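Local coordinates for putative D-lactate dehydrogenase (Chlamydomonas reinhardtii, PDB 4ZGS) that reduces pyruvate, probably to D-lactate with NADH, in chloroplast fermentation, as a member of the D-isomer specific 2-hydroxyacid dehydrogenase family, at the interface of chains A and B. Coordinates in Å, arbitrary orientation; residue numbers count along the deposited sequence, not the author numbering. Chains: chain A/B, Putative D-lactate dehydrogenase.

The interface of chains A and B. Residues chain A 158, 161-162; chain B 325, 330.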
ATOM      1  N   TYR A 158      -1.943   9.510  -3.556  1.00 47.14           N
ATOM      2  CA  TYR A 158      -1.351   9.322  -2.248  1.00 42.48           C
ATOM      3  C   TYR A 158      -0.340   8.174  -2.296  1.00 37.19           C
ATOM      4  O   TYR A 158       0.778   8.309  -1.785  1.00 41.98           O
ATOM      5  CB  TYR A 158      -2.441   9.074  -1.202  1.00 46.02           C
ATOM      6  CG  TYR A 158      -1.903   8.778   0.171  1.00 46.10           C
ATOM      7  CD1 TYR A 158      -1.297   9.780   0.933  1.00 45.92           C
ATOM      8  CD2 TYR A 158      -1.996   7.506   0.710  1.00 42.54           C
ATOM      9  CE1 TYR A 158      -0.777   9.512   2.190  1.00 45.47           C
ATOM     10  CE2 TYR A 158      -1.497   7.243   1.971  1.00 46.15           C
ATOM     11  CZ  TYR A 158      -0.885   8.247   2.697  1.00 47.16           C
ATOM     12  OH  TYR A 158      -0.389   7.967   3.944  1.00 61.14           O
ATOM     13  N   VAL A 161       2.802   8.920  -4.448  1.00 46.13           N
ATOM     14  CA  VAL A 161       3.655   9.873  -3.749  1.00 48.91           C
ATOM     15  C   VAL A 161       4.393   9.171  -2.615  1.00 50.11           C
ATOM     16  O   VAL A 161       5.568   9.468  -2.377  1.00 50.92           O
ATOM     17  CB  VAL A 161       2.883  11.100  -3.180  1.00 39.17           C
ATOM     18  CG1 VAL A 161       3.854  11.997  -2.372  1.00 31.13           C
ATOM     19  CG2 VAL A 161       2.279  11.909  -4.305  1.00 35.22           C
ATOM     20  N   ARG A 162       3.718   8.231  -1.940  1.00 50.61           N
ATOM     21  CA  ARG A 162       4.348   7.453  -0.869  1.00 50.64           C
ATOM     22  C   ARG A 162       5.476   6.542  -1.370  1.00 51.65           C
ATOM     23  O   ARG A 162       6.501   6.405  -0.683  1.00 50.32           O
ATOM     24  CB  ARG A 162       3.322   6.615  -0.108  1.00 65.39           C
ATOM     25  CG  ARG A 162       2.403   7.462   0.763  1.00 76.90           C
ATOM     26  CD  ARG A 162       3.089   7.880   2.064  1.00 81.81           C
ATOM     27  NE  ARG A 162       3.704   6.793   2.838  1.00 84.38           N
ATOM     28  CZ  ARG A 162       3.084   6.099   3.798  1.00 81.36           C
ATOM     29  NH1 ARG A 162       1.820   6.364   4.105  1.00 71.85           N
ATOM     30  NH2 ARG A 162       3.725   5.128   4.453  1.00 85.79           N
TER
ATOM     31  N   LEU B 325       5.893  12.516   4.692  1.00 42.10           N
ATOM     32  CA  LEU B 325       4.912  11.578   4.132  1.00 37.80           C
ATOM     33  C   LEU B 325       4.592  10.483   5.147  1.00 42.02           C
ATOM     34  O   LEU B 325       3.624   9.729   4.994  1.00 39.99           O
ATOM     35  CB  LEU B 325       5.436  10.939   2.823  1.00 38.83           C
ATOM     36  CG  LEU B 325       5.816  11.898   1.683  1.00 41.45           C
ATOM     37  CD1 LEU B 325       6.434  11.147   0.511  1.00 42.92           C
ATOM     38  CD2 LEU B 325       4.616  12.774   1.216  1.00 35.21           C
ATOM     39  N   VAL B 330      -1.144  13.503   7.381  1.00 41.77           N
ATOM     40  CA  VAL B 330      -0.612  14.280   6.251  1.00 31.75           C
ATOM     41  C   VAL B 330      -0.983  13.711   4.893  1.00 35.14           C
ATOM     42  O   VAL B 330      -0.943  12.505   4.678  1.00 42.69           O
ATOM     43  CB  VAL B 330       0.891  14.381   6.277  1.00 35.95           C
ATOM     44  CG1 VAL B 330       1.394  14.916   4.906  1.00 32.67           C
ATOM     45  CG2 VAL B 330       1.314  15.287   7.417  1.00 32.71           C
TER
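Near its C-terminal end, helix 154-163 of chain A packs with A:Val161 and A:Arg162 against B:Leu325, which follows directly on helix 319-324 of chain B, while A:Tyr158, one turn earlier, faces the start of strand 330-332. The patch is part of a two-fold symmetric interface, so its twin recurs with the chains exchanged. Dimers built through the nucleotide-binding domain are usual in D-2-hydroxyacid dehydrogenases, and this contact probably belongs to such a dimer.

B:Leu325 is the main apolar element on its side. Its branched end meets A:Val161 at about a right angle, CD2 lying 3.7 Å from CG1 of the valine. The other methyl, CD1, rests against the helix backbone, 3.5 Å from the carbonyl O of A:Val161. With CG1 anti to the backbone N (chi1 176°), A:Val161 presents this methyl to the leucine.

A:Arg162 passes the leucine side chain in the opposite direction, its CD 3.9 Å from B:Leu325 CB. The same CD lies 3.5 Å from the backbone O of B:Leu325, and NE is 3.6 Å from that oxygen, a polar approach longer than a hydrogen bond. Bends at chi2 and chi3 fold the arginine back toward A:Tyr158. Its CG sits over one face of the phenol ring, near the rim. Cut back to an alanine here, the side chain would probably no longer give the tyrosine hydroxyl its guanidinium donor, would uncover part of the ring face and would open a gap beside B:Leu325.

Across the interface, CE1 of the A:Tyr158 ring stands 3.9 Å from the backbone O of B:Val330. Within chain A, the phenol is tied to the arginine by a 2.7 Å hydrogen bond from A:Arg162 NH1 to A:Tyr158 OH, with the oxygen nearly in the guanidinium plane and an angle of 132° at the hydrogen.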